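Local coordinates for HD domain-containing protein (PDB 2HEK) that binds GDP and zinc at separate sites and, as an HD-domain protein, may act as a dGTPase, at residues I23-F28 / T116-I121; F28-Y33 / N251-N256; V34-L39 / H49-H54. All coordinates share one frame; numbering follows the deposited sequence.

Interaction 1: residues I23-F28 / T116-I121; sequences IDSFPF and TEIYEI. With GDP (guanosine-5'-diphosphate), chain H.
E117 reaches across S25 to the first turn of the helix that starts at F26. Its CG lies between the backbone N and carbonyl carbon (chi1 52°), 4.0 Å from S25 CB. The extended chain then brings CD to 3.6 Å from S25 CB. At the tip, OE2 accepts a hydrogen bond from F26 N (3.1 Å), met from above the carboxylate plane. F26 N lies just behind the N-cap S25, so the helix end would probably favour the E117 charge. Alongside, I118 CD1 comes to 3.1 Å of S25 OG, a hydroxyl bonded to L22 O, and P27 CG meets T116 OG1 (3.6 Å), which is hydrogen-bonded to V112 O and weakly caps I118 N. The same segment also serves the nucleotide: D24 OD1 takes guanine N1 of GDP at 2.9 Å and, more weakly, N2. An alanine in place of D24 would probably leave N1 and N2 of the guanine without this shared acceptor. The contact joins helix 117-123 to the start of helix 26-29; I118 and I121 lean on L22 of helix 17-23, while P27 and T116 share L253 of helix 250-253.

Interaction 2: residues F28-Y33 / N251-N256; sequences FQRLRY and NFLRLN. With GDP (guanosine-5'-diphosphate), chain H.
The guanidinium of R30 has the ring of F252 over one face, with CE2 3.9 Å above its plane and offset toward the rim, the two planes 39° apart. At its edge lie the carbonyl oxygens of L255 and L253, near the guanidinium plane. L255 O is gripped side-on by two nitrogens of R30, NE at 3.1 Å and NH2 at 2.9 Å, the latter nearly in line with the carbonyl bond. CG of R30 is anti to the backbone N (chi1 175°) and the chain runs extended to NE, which carries the charged group from segment 28-33 to the backbone of 253-255; on the way CD passes L253 O. NH2 has a second acceptor in H88 O.

R32 and Q29 serve the nucleotide. The edge of the R32 guanidinium has Q29 OE1 and GDP N7 in its plane and O6 near it: NH1 donates to guanine O6 at 3.0 Å, and NH2 to N7 at 3.2 Å in an almost straight bond. Q29 NE2 gives O6 a further hydrogen bond (2.9 Å), and F52 makes a cation-pi contact with R32. The Y33 ring carries R32 CB on one face. Y33 CB packs on N256 CB at 3.9 Å, while N256 OD1 caps F259 N and Y33 OH bonds to Y41 OH of the second subunit.

Two arginines of one short segment thus do different work. The two bonds to L255 O, with H88 O taking NH2 as well, would probably fix the rotation of the R30 guanidinium and satisfy its buried charge in part. R32, held by Q29, offers donors to the Hoogsteen edge of the base, a pattern consistent with recognition of guanine, since O6 and N7 are both acceptors.

Interaction 3: residues V34-L39 / H49-H54; sequences VKQLGL and HTRFEH. With ZN (zinc ion), chain D; PO4 (phosphate ion), chain C.
Backbone hydrogen bonds join V34 to R51 and Q36 to H49: R51 N donates to V34 O at 3.0 Å, and Q36 N to H49 O at 2.9 Å. Between them K35 and T50 form a single antiparallel bridge, a non-hydrogen-bonded pair. The type I turn from K35 to G38 starts on the bridged residue. Water adds a further link, donating to K35 O and accepting from R51 NE (2.7 Å).

Side-chain packing centres on Q36. Its CG is anti to the backbone N, and the bend at chi2 (76°) turns CD toward R51 and H54. There OE1 lies over a face of the R51 guanidinium, the amide and guanidinium planes 54° apart, while NE2 sits 3.6 Å above the H54 ring, toward its rim. L37 CD1 meets the edge of the H49 ring.

The helix start is capped, and charged groups gather beside it. T50 and E53 form a capping box, with T50 N bonded to E53 OE1 at 2.9 Å. R51 makes a salt bridge to D85, itself a zinc-site residue, and donates from NH1 to O2 of a phosphate ion, probably from the crystallisation liquor, at 3.0 Å.

H54 NE2 binds zinc at 2.3 Å, alongside phosphate O2, a water and D161; its ND1 is bonded to D164, a second-shell residue that should fix the ring.

The contact lays the loop that follows helix 26-29 over the first turn of helix 51-69. Helix 160-173 meets both segments, F172 stacking on H49 and D169 touching Q36 and L37, and Q48 of the second subunit packs on T50.

In the fold
From the N terminus, the chain passes 23-28 and runs through the shared residue F28 into 28-33, so interactions 1 and 2 start on one short helix, 26-29. Interaction 3 closes first: 34-39 meets 49-54 after a loop of only nine residues, bringing in the zinc-binding helix 51-69. The chain then returns at 116-121 to close interaction 1, and much later at 251-256 to close interaction 2. These two long closures cross, and both enclose interaction 3. L253 packs on F26, P27 and T116, joining interactions 1 and 2, while F52 packs on I23, F28 and R32. Together they tie the GDP pocket, the HD domain and the HD-associated region.

Interaction 1: residues I23-F28 / T116-I121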
loop_
_atom_site.group_PDB
_atom_site.type_symbol
_atom_site.label_atom_id
_atom_site.label_comp_id
_atom_site.label_asym_id
_atom_site.label_seq_id
_atom_site.Cartn_x
_atom_site.Cartn_y
_atom_site.Cartn_z
ATOM N N ILE A 23 17.130 -20.825 -15.671
ATOM C CA ILE A 23 17.138 -20.563 -14.221
ATOM C C ILE A 23 17.808 -21.687 -13.417
ATOM O O ILE A 23 18.573 -21.436 -12.475
ATOM C CB ILE A 23 15.715 -20.310 -13.728
ATOM C CG1 ILE A 23 15.277 -18.955 -14.252
ATOM C CG2 ILE A 23 15.642 -20.357 -12.206
ATOM C CD1 ILE A 23 13.792 -18.785 -14.232
ATOM N N ASP A 24 17.540 -22.923 -13.814
ATOM C CA ASP A 24 18.107 -24.075 -13.128
ATOM C C ASP A 24 19.607 -24.311 -13.374
ATOM O O ASP A 24 20.229 -25.109 -12.679
ATOM C CB ASP A 24 17.256 -25.321 -13.424
ATOM C CG ASP A 24 15.849 -25.217 -12.813
ATOM O OD1 ASP A 24 15.721 -24.657 -11.701
ATOM O OD2 ASP A 24 14.864 -25.662 -13.450
ATOM N N SER A 25 20.211 -23.608 -14.316
ATOM C CA SER A 25 21.669 -23.830 -14.579
ATOM C C SER A 25 22.527 -23.221 -13.497
ATOM O O SER A 25 22.106 -22.267 -12.820
ATOM C CB SER A 25 22.059 -23.263 -15.936
ATOM O OG SER A 25 22.018 -21.848 -15.902
ATOM N N PHE A 26 23.729 -23.764 -13.307
ATOM C CA PHE A 26 24.654 -23.268 -12.303
ATOM C C PHE A 26 25.036 -21.778 -12.456
ATOM O O PHE A 26 25.104 -21.072 -11.464
ATOM C CB PHE A 26 25.914 -24.155 -12.242
ATOM C CG PHE A 26 27.031 -23.583 -11.409
ATOM C CD1 PHE A 26 27.218 -23.999 -10.088
ATOM C CD2 PHE A 26 27.916 -22.656 -11.947
ATOM C CE1 PHE A 26 28.269 -23.474 -9.307
ATOM C CE2 PHE A 26 28.960 -22.112 -11.175
ATOM C CZ PHE A 26 29.135 -22.518 -9.858
ATOM N N PRO A 27 25.333 -21.295 -13.683
ATOM C CA PRO A 27 25.667 -19.848 -13.756
ATOM C C PRO A 27 24.505 -18.909 -13.350
ATOM O O PRO A 27 24.751 -17.807 -12.845
ATOM C CB PRO A 27 26.019 -19.641 -15.229
ATOM C CG PRO A 27 26.434 -21.047 -15.716
ATOM C CD PRO A 27 25.468 -21.954 -14.998
ATOM N N PHE A 28 23.265 -19.335 -13.558
ATOM C CA PHE A 28 22.138 -18.530 -13.092
ATOM C C PHE A 28 21.955 -18.683 -11.577
ATOM O O PHE A 28 21.730 -17.693 -10.862
ATOM C CB PHE A 28 20.843 -18.824 -13.863
ATOM C CG PHE A 28 19.768 -17.790 -13.648
ATOM C CD1 PHE A 28 19.625 -16.719 -14.540
ATOM C CD2 PHE A 28 18.897 -17.877 -12.571
ATOM C CE1 PHE A 28 18.655 -15.738 -14.332
ATOM C CE2 PHE A 28 17.881 -16.910 -12.376
ATOM C CZ PHE A 28 17.766 -15.846 -13.255
ATOM N N THR A 116 29.559 -21.685 -21.096
ATOM C CA THR A 116 28.986 -22.585 -20.088
ATOM C C THR A 116 27.793 -23.325 -20.681
ATOM O O THR A 116 27.452 -23.104 -21.853
ATOM C CB THR A 116 28.511 -21.791 -18.831
ATOM O OG1 THR A 116 27.433 -20.930 -19.207
ATOM C CG2 THR A 116 29.661 -20.965 -18.216
ATOM N N GLU A 117 27.117 -24.155 -19.877
ATOM C CA GLU A 117 25.884 -24.841 -20.300
ATOM C C GLU A 117 24.810 -23.899 -20.827
ATOM O O GLU A 117 23.920 -24.337 -21.543
ATOM C CB GLU A 117 25.304 -25.728 -19.170
ATOM C CG GLU A 117 25.111 -25.007 -17.817
ATOM C CD GLU A 117 24.425 -25.871 -16.723
ATOM O OE1 GLU A 117 23.517 -26.689 -17.072
ATOM O OE2 GLU A 117 24.789 -25.726 -15.517
ATOM N N ILE A 118 24.855 -22.608 -20.456
ATOM C CA ILE A 118 23.874 -21.642 -20.994
ATOM C C ILE A 118 23.799 -21.742 -22.526
ATOM O O ILE A 118 22.722 -21.780 -23.098
ATOM C CB ILE A 118 24.184 -20.170 -20.572
ATOM C CG1 ILE A 118 24.127 -20.007 -19.046
ATOM C CG2 ILE A 118 23.258 -19.163 -21.272
ATOM C CD1 ILE A 118 22.781 -20.271 -18.465
ATOM N N TYR A 119 24.942 -21.803 -23.201
ATOM C CA TYR A 119 24.903 -21.864 -24.676
ATOM C C TYR A 119 24.080 -23.057 -25.203
ATOM O O TYR A 119 23.162 -22.912 -26.059
ATOM C CB TYR A 119 26.333 -21.906 -25.248
ATOM C CG TYR A 119 26.304 -21.601 -26.733
ATOM C CD1 TYR A 119 26.084 -20.291 -27.192
ATOM C CD2 TYR A 119 26.448 -22.620 -27.673
ATOM C CE1 TYR A 119 26.035 -19.992 -28.567
ATOM C CE2 TYR A 119 26.404 -22.343 -29.061
ATOM C CZ TYR A 119 26.191 -21.026 -29.483
ATOM O OH TYR A 119 26.106 -20.738 -30.814
ATOM N N GLU A 120 24.388 -24.250 -24.692
ATOM C CA GLU A 120 23.674 -25.466 -25.097
ATOM C C GLU A 120 22.196 -25.343 -24.803
ATOM O O GLU A 120 21.331 -25.773 -25.590
ATOM C CB GLU A 120 24.250 -26.677 -24.369
ATOM C CG GLU A 120 25.431 -27.309 -25.085
ATOM C CD GLU A 120 26.728 -26.507 -24.959
ATOM O OE1 GLU A 120 27.581 -26.655 -25.865
ATOM O OE2 GLU A 120 26.905 -25.733 -23.967
ATOM N N ILE A 121 21.883 -24.739 -23.663
ATOM C CA ILE A 121 20.481 -24.561 -23.320
ATOM C C ILE A 121 19.794 -23.669 -24.351
ATOM O O ILE A 121 18.722 -24.020 -24.885
ATOM C CB ILE A 121 20.311 -24.009 -21.849
ATOM C CG1 ILE A 121 20.795 -25.054 -20.838
ATOM C CG2 ILE A 121 18.835 -23.626 -21.616
ATOM C CD1 ILE A 121 21.115 -24.498 -19.402
HETATM P PB GDP H . 7.516 -28.973 -7.492
HETATM O O1B GDP H . 6.597 -28.701 -6.315
HETATM O O2B GDP H . 7.065 -30.245 -8.187
HETATM O O3B GDP H . 7.425 -27.824 -8.482
HETATM O O3A GDP H . 9.047 -29.162 -6.970
HETATM P PA GDP H . 10.162 -27.984 -7.040
HETATM O O1A GDP H . 10.375 -27.510 -8.465
HETATM O O2A GDP H . 11.484 -28.398 -6.433
HETATM O "O5'" GDP H . 9.483 -26.826 -6.144
HETATM C "C5'" GDP H . 10.094 -25.556 -5.961
HETATM C "C4'" GDP H . 9.056 -24.489 -6.269
HETATM O "O4'" GDP H . 9.560 -23.254 -5.769
HETATM C "C3'" GDP H . 8.816 -24.311 -7.770
HETATM O "O3'" GDP H . 7.502 -24.734 -8.166
HETATM C "C2'" GDP H . 9.025 -22.828 -8.033
HETATM O "O2'" GDP H . 7.763 -22.169 -8.147
HETATM C "C1'" GDP H . 9.759 -22.291 -6.807
HETATM N N9 GDP H . 11.223 -22.068 -7.036
HETATM C C8 GDP H . 11.975 -21.152 -6.386
HETATM N N7 GDP H . 13.273 -21.157 -6.794
HETATM C C5 GDP H . 13.377 -22.103 -7.747
HETATM C C6 GDP H . 14.454 -22.642 -8.611
HETATM O O6 GDP H . 15.611 -22.211 -8.537
HETATM N N1 GDP H . 14.149 -23.623 -9.472
HETATM C C2 GDP H . 12.908 -24.147 -9.585
HETATM N N2 GDP H . 12.678 -25.141 -10.477
HETATM N N3 GDP H . 11.869 -23.709 -8.826
HETATM C C4 GDP H . 12.030 -22.708 -7.905
#

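Interaction 2: residues F28-Y33 / N251-N256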
loop_
_atom_site.group_PDB
_atom_site.type_symbol
_atom_site.label_atom_id
_atom_site.label_comp_id
_atom_site.label_asym_id
_atom_site.label_seq_id
_atom_site.Cartn_x
_atom_site.Cartn_y
_atom_site.Cartn_z
ATOM N N PHE A 28 23.265 -19.335 -13.558
ATOM C CA PHE A 28 22.138 -18.530 -13.092
ATOM C C PHE A 28 21.955 -18.683 -11.577
ATOM O O PHE A 28 21.730 -17.693 -10.862
ATOM C CB PHE A 28 20.843 -18.824 -13.863
ATOM C CG PHE A 28 19.768 -17.790 -13.648
ATOM C CD1 PHE A 28 19.625 -16.719 -14.540
ATOM C CD2 PHE A 28 18.897 -17.877 -12.571
ATOM C CE1 PHE A 28 18.655 -15.738 -14.332
ATOM C CE2 PHE A 28 17.881 -16.910 -12.376
ATOM C CZ PHE A 28 17.766 -15.846 -13.255
ATOM N N GLN A 29 22.102 -19.896 -11.066
ATOM C CA GLN A 29 21.942 -20.093 -9.610
ATOM C C GLN A 29 22.990 -19.314 -8.792
ATOM O O GLN A 29 22.707 -18.847 -7.689
ATOM C CB GLN A 29 21.950 -21.591 -9.234
ATOM C CG GLN A 29 20.747 -22.329 -9.744
ATOM C CD GLN A 29 19.482 -22.044 -8.923
ATOM O OE1 GLN A 29 19.555 -21.887 -7.715
ATOM N NE2 GLN A 29 18.336 -21.996 -9.574
ATOM N N ARG A 30 24.193 -19.154 -9.343
ATOM C CA ARG A 30 25.223 -18.294 -8.764
ATOM C C ARG A 30 24.676 -16.909 -8.347
ATOM O O ARG A 30 25.116 -16.286 -7.343
ATOM C CB ARG A 30 26.348 -18.095 -9.819
ATOM C CG ARG A 30 27.441 -17.114 -9.389
ATOM C CD ARG A 30 28.525 -16.882 -10.472
ATOM N NE ARG A 30 29.274 -15.713 -10.063
ATOM C CZ ARG A 30 28.968 -14.458 -10.416
ATOM N NH1 ARG A 30 27.985 -14.199 -11.269
ATOM N NH2 ARG A 30 29.686 -13.457 -9.942
ATOM N N LEU A 31 23.741 -16.394 -9.135
ATOM C CA LEU A 31 23.267 -15.047 -8.876
ATOM C C LEU A 31 22.542 -14.960 -7.523
ATOM O O LEU A 31 22.482 -13.893 -6.959
ATOM C CB LEU A 31 22.374 -14.572 -10.015
ATOM C CG LEU A 31 23.043 -14.438 -11.393
ATOM C CD1 LEU A 31 21.987 -13.998 -12.371
ATOM C CD2 LEU A 31 24.219 -13.467 -11.389
ATOM N N ARG A 32 22.031 -16.084 -7.007
ATOM C CA ARG A 32 21.415 -16.151 -5.648
ATOM C C ARG A 32 22.436 -15.799 -4.579
ATOM O O ARG A 32 22.059 -15.579 -3.464
ATOM C CB ARG A 32 20.970 -17.581 -5.310
ATOM C CG ARG A 32 19.651 -17.959 -5.832
ATOM C CD ARG A 32 19.165 -19.253 -5.319
ATOM N NE ARG A 32 17.744 -19.056 -5.092
ATOM C CZ ARG A 32 16.801 -19.774 -5.643
ATOM N NH1 ARG A 32 17.129 -20.807 -6.412
ATOM N NH2 ARG A 32 15.540 -19.476 -5.388
ATOM N N TYR A 33 23.726 -15.804 -4.907
ATOM C CA TYR A 33 24.792 -15.617 -3.891
ATOM C C TYR A 33 25.558 -14.294 -4.093
ATOM O O TYR A 33 26.681 -14.096 -3.595
ATOM C CB TYR A 33 25.677 -16.891 -3.806
ATOM C CG TYR A 33 24.773 -18.108 -3.606
ATOM C CD1 TYR A 33 24.165 -18.346 -2.362
ATOM C CD2 TYR A 33 24.456 -18.953 -4.663
ATOM C CE1 TYR A 33 23.291 -19.417 -2.156
ATOM C CE2 TYR A 33 23.542 -20.047 -4.475
ATOM C CZ TYR A 33 22.973 -20.260 -3.207
ATOM O OH TYR A 33 22.056 -21.297 -2.976
ATOM N N ASN A 251 36.768 -19.641 -12.786
ATOM C CA ASN A 251 37.376 -18.749 -11.797
ATOM C C ASN A 251 36.575 -17.462 -11.644
ATOM O O ASN A 251 36.668 -16.784 -10.622
ATOM C CB ASN A 251 38.827 -18.425 -12.153
ATOM C CG ASN A 251 39.778 -19.570 -11.842
ATOM O OD1 ASN A 251 39.603 -20.291 -10.859
ATOM N ND2 ASN A 251 40.789 -19.744 -12.685
ATOM N N PHE A 252 35.822 -17.101 -12.679
ATOM C CA PHE A 252 34.859 -16.021 -12.529
ATOM C C PHE A 252 33.638 -16.557 -11.781
ATOM O O PHE A 252 33.240 -15.973 -10.796
ATOM C CB PHE A 252 34.455 -15.412 -13.869
ATOM C CG PHE A 252 33.257 -14.524 -13.767
ATOM C CD1 PHE A 252 33.385 -13.224 -13.292
ATOM C CD2 PHE A 252 31.999 -15.006 -14.081
ATOM C CE1 PHE A 252 32.270 -12.405 -13.154
ATOM C CE2 PHE A 252 30.875 -14.196 -13.940
ATOM C CZ PHE A 252 31.014 -12.897 -13.479
ATOM N N LEU A 253 33.091 -17.692 -12.229
ATOM C CA LEU A 253 31.888 -18.265 -11.649
ATOM C C LEU A 253 31.997 -18.553 -10.153
ATOM O O LEU A 253 30.992 -18.491 -9.443
ATOM C CB LEU A 253 31.393 -19.491 -12.428
ATOM C CG LEU A 253 30.850 -19.229 -13.859
ATOM C CD1 LEU A 253 30.540 -20.550 -14.543
ATOM C CD2 LEU A 253 29.604 -18.332 -13.903
ATOM N N ARG A 254 33.202 -18.822 -9.658
ATOM C CA ARG A 254 33.360 -19.068 -8.225
ATOM C C ARG A 254 33.384 -17.795 -7.382
ATOM O O ARG A 254 33.352 -17.863 -6.161
ATOM C CB ARG A 254 34.575 -19.968 -7.944
ATOM C CG ARG A 254 34.291 -21.418 -8.353
ATOM C CD ARG A 254 35.355 -22.425 -7.900
ATOM N NE ARG A 254 36.510 -22.535 -8.810
ATOM C CZ ARG A 254 37.666 -21.891 -8.652
ATOM N NH1 ARG A 254 37.853 -21.046 -7.633
ATOM N NH2 ARG A 254 38.641 -22.080 -9.530
ATOM N N LEU A 255 33.434 -16.635 -8.025
ATOM C CA LEU A 255 33.362 -15.377 -7.313
ATOM C C LEU A 255 31.911 -15.085 -6.921
ATOM O O LEU A 255 31.093 -14.722 -7.775
ATOM C CB LEU A 255 33.871 -14.237 -8.190
ATOM C CG LEU A 255 35.360 -14.140 -8.496
ATOM C CD1 LEU A 255 35.554 -13.063 -9.544
ATOM C CD2 LEU A 255 36.169 -13.813 -7.229
ATOM N N ASN A 256 31.601 -15.274 -5.641
ATOM C CA ASN A 256 30.347 -14.787 -5.050
ATOM C C ASN A 256 30.656 -13.956 -3.781
ATOM O O ASN A 256 31.837 -13.804 -3.418
ATOM C CB ASN A 256 29.338 -15.931 -4.824
ATOM C CG ASN A 256 29.831 -16.985 -3.824
ATOM O OD1 ASN A 256 30.515 -16.688 -2.845
ATOM N ND2 ASN A 256 29.461 -18.226 -4.068
HETATM P PB GDP H . 7.516 -28.973 -7.492
HETATM O O1B GDP H . 6.597 -28.701 -6.315
HETATM O O2B GDP H . 7.065 -30.245 -8.187
HETATM O O3B GDP H . 7.425 -27.824 -8.482
HETATM O O3A GDP H . 9.047 -29.162 -6.970
HETATM P PA GDP H . 10.162 -27.984 -7.040
HETATM O O1A GDP H . 10.375 -27.510 -8.465
HETATM O O2A GDP H . 11.484 -28.398 -6.433
HETATM O "O5'" GDP H . 9.483 -26.826 -6.144
HETATM C "C5'" GDP H . 10.094 -25.556 -5.961
HETATM C "C4'" GDP H . 9.056 -24.489 -6.269
HETATM O "O4'" GDP H . 9.560 -23.254 -5.769
HETATM C "C3'" GDP H . 8.816 -24.311 -7.770
HETATM O "O3'" GDP H . 7.502 -24.734 -8.166
HETATM C "C2'" GDP H . 9.025 -22.828 -8.033
HETATM O "O2'" GDP H . 7.763 -22.169 -8.147
HETATM C "C1'" GDP H . 9.759 -22.291 -6.807
HETATM N N9 GDP H . 11.223 -22.068 -7.036
HETATM C C8 GDP H . 11.975 -21.152 -6.386
HETATM N N7 GDP H . 13.273 -21.157 -6.794
HETATM C C5 GDP H . 13.377 -22.103 -7.747
HETATM C C6 GDP H . 14.454 -22.642 -8.611
HETATM O O6 GDP H . 15.611 -22.211 -8.537
HETATM N N1 GDP H . 14.149 -23.623 -9.472
HETATM C C2 GDP H . 12.908 -24.147 -9.585
HETATM N N2 GDP H . 12.678 -25.141 -10.477
HETATM N N3 GDP H . 11.869 -23.709 -8.826
HETATM C C4 GDP H . 12.030 -22.708 -7.905
#

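Interaction 3: residues V34-L39 / H49-H54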
loop_
_atom_site.group_PDB
_atom_site.type_symbol
_atom_site.label_atom_id
_atom_site.label_comp_id
_atom_site.label_asym_id
_atom_site.label_seq_id
_atom_site.Cartn_x
_atom_site.Cartn_y
_atom_site.Cartn_z
ATOM N N VAL A 34 24.900 -13.373 -4.796
ATOM C CA VAL A 34 25.444 -12.040 -5.081
ATOM C C VAL A 34 24.334 -11.027 -4.770
ATOM O O VAL A 34 23.367 -10.935 -5.522
ATOM C CB VAL A 34 25.831 -11.876 -6.597
ATOM C CG1 VAL A 34 26.333 -10.442 -6.897
ATOM C CG2 VAL A 34 26.892 -12.921 -7.071
ATOM N N LYS A 35 24.479 -10.267 -3.690
ATOM C CA LYS A 35 23.536 -9.203 -3.357
ATOM C C LYS A 35 23.535 -8.133 -4.424
ATOM O O LYS A 35 24.601 -7.716 -4.906
ATOM C CB LYS A 35 23.876 -8.570 -1.998
ATOM C CG LYS A 35 23.515 -9.482 -0.802
ATOM C CD LYS A 35 23.669 -8.739 0.538
ATOM C CE LYS A 35 23.923 -9.703 1.718
ATOM N NZ LYS A 35 25.210 -10.496 1.511
ATOM N N GLN A 36 22.332 -7.698 -4.786
ATOM C CA GLN A 36 22.110 -6.686 -5.785
ATOM C C GLN A 36 22.911 -5.437 -5.451
ATOM O O GLN A 36 23.538 -4.841 -6.341
ATOM C CB GLN A 36 20.611 -6.369 -5.864
ATOM C CG GLN A 36 20.240 -5.250 -6.845
ATOM C CD GLN A 36 20.293 -5.716 -8.306
ATOM O OE1 GLN A 36 20.381 -6.918 -8.594
ATOM N NE2 GLN A 36 20.269 -4.760 -9.232
ATOM N N LEU A 37 22.928 -5.059 -4.171
ATOM C CA LEU A 37 23.544 -3.803 -3.755
ATOM C C LEU A 37 24.850 -3.955 -2.965
ATOM O O LEU A 37 25.273 -3.017 -2.313
ATOM C CB LEU A 37 22.533 -2.946 -2.962
ATOM C CG LEU A 37 21.274 -2.455 -3.677
ATOM C CD1 LEU A 37 20.399 -1.586 -2.732
ATOM C CD2 LEU A 37 21.617 -1.615 -4.901
ATOM N N GLY A 38 25.491 -5.120 -3.044
ATOM C CA GLY A 38 26.814 -5.303 -2.495
ATOM C C GLY A 38 26.782 -5.190 -1.001
ATOM O O GLY A 38 26.125 -5.977 -0.344
ATOM N N LEU A 39 27.487 -4.188 -0.480
ATOM C CA LEU A 39 27.607 -3.930 0.962
ATOM C C LEU A 39 26.591 -2.944 1.499
ATOM O O LEU A 39 26.680 -2.579 2.651
ATOM C CB LEU A 39 29.021 -3.380 1.307
ATOM C CG LEU A 39 30.185 -4.337 1.042
ATOM C CD1 LEU A 39 31.518 -3.597 1.161
ATOM C CD2 LEU A 39 30.146 -5.530 1.996
ATOM N N HIS A 49 18.279 -8.384 -0.992
ATOM C CA HIS A 49 17.835 -8.971 -2.269
ATOM C C HIS A 49 19.047 -9.267 -3.174
ATOM O O HIS A 49 20.111 -8.572 -3.089
ATOM C CB HIS A 49 16.864 -8.035 -2.991
ATOM C CG HIS A 49 17.322 -6.600 -3.027
ATOM N ND1 HIS A 49 17.404 -5.860 -4.196
ATOM C CD2 HIS A 49 17.712 -5.771 -2.032
ATOM C CE1 HIS A 49 17.818 -4.637 -3.915
ATOM N NE2 HIS A 49 18.040 -4.566 -2.611
ATOM N N THR A 50 18.910 -10.305 -4.012
ATOM C CA THR A 50 20.033 -10.747 -4.847
ATOM C C THR A 50 19.783 -10.563 -6.329
ATOM O O THR A 50 18.649 -10.242 -6.747
ATOM C CB THR A 50 20.394 -12.224 -4.586
ATOM O OG1 THR A 50 19.459 -13.051 -5.271
ATOM C CG2 THR A 50 20.324 -12.565 -3.107
ATOM N N ARG A 51 20.848 -10.734 -7.127
ATOM C CA ARG A 51 20.752 -10.608 -8.599
ATOM C C ARG A 51 19.815 -11.652 -9.223
ATOM O O ARG A 51 19.223 -11.423 -10.296
ATOM C CB ARG A 51 22.166 -10.682 -9.212
ATOM C CG ARG A 51 22.903 -9.389 -8.845
ATOM C CD ARG A 51 23.938 -8.970 -9.866
ATOM N NE ARG A 51 24.453 -7.654 -9.467
ATOM C CZ ARG A 51 23.933 -6.474 -9.800
ATOM N NH1 ARG A 51 22.875 -6.361 -10.606
ATOM N NH2 ARG A 51 24.499 -5.377 -9.315
ATOM N N PHE A 52 19.630 -12.757 -8.503
ATOM C CA PHE A 52 18.700 -13.846 -8.924
ATOM C C PHE A 52 17.286 -13.319 -9.010
ATOM O O PHE A 52 16.639 -13.393 -10.066
ATOM C CB PHE A 52 18.804 -15.026 -7.954
ATOM C CG PHE A 52 17.946 -16.226 -8.320
ATOM C CD1 PHE A 52 18.496 -17.291 -9.027
ATOM C CD2 PHE A 52 16.627 -16.325 -7.875
ATOM C CE1 PHE A 52 17.730 -18.423 -9.338
ATOM C CE2 PHE A 52 15.823 -17.429 -8.196
ATOM C CZ PHE A 52 16.396 -18.507 -8.959
ATOM N N GLU A 53 16.779 -12.747 -7.924
ATOM C CA GLU A 53 15.409 -12.233 -7.977
ATOM C C GLU A 53 15.269 -11.068 -8.922
ATOM O O GLU A 53 14.226 -10.923 -9.582
ATOM C CB GLU A 53 14.904 -11.812 -6.590
ATOM C CG GLU A 53 15.017 -12.901 -5.504
ATOM C CD GLU A 53 16.325 -12.820 -4.720
ATOM O OE1 GLU A 53 16.516 -11.851 -3.927
ATOM O OE2 GLU A 53 17.147 -13.746 -4.898
ATOM N N HIS A 54 16.263 -10.177 -8.926
ATOM C CA HIS A 54 16.294 -9.057 -9.882
ATOM C C HIS A 54 16.163 -9.575 -11.342
ATOM O O HIS A 54 15.360 -9.062 -12.126
ATOM C CB HIS A 54 17.591 -8.232 -9.723
ATOM C CG HIS A 54 17.785 -7.206 -10.796
ATOM N ND1 HIS A 54 16.824 -6.257 -11.100
ATOM C CD2 HIS A 54 18.831 -6.972 -11.634
ATOM C CE1 HIS A 54 17.268 -5.495 -12.087
ATOM N NE2 HIS A 54 18.481 -5.910 -12.427
HETATM ZN ZN ZN D . 20.276 -5.563 -13.777
HETATM P P PO4 C . 22.462 -4.112 -13.635
HETATM O O1 PO4 C . 23.102 -5.307 -14.314
HETATM O O2 PO4 C . 21.506 -4.536 -12.550
HETATM O O3 PO4 C . 23.558 -3.246 -13.037
HETATM O O4 PO4 C . 21.790 -3.267 -14.663
HETATM O O HOH W 1 26.199 -6.994 -7.527
HETATM O O HOH W 2 21.180 -6.206 -2.173
HETATM O O HOH W 3 19.514 -7.206 -15.192
#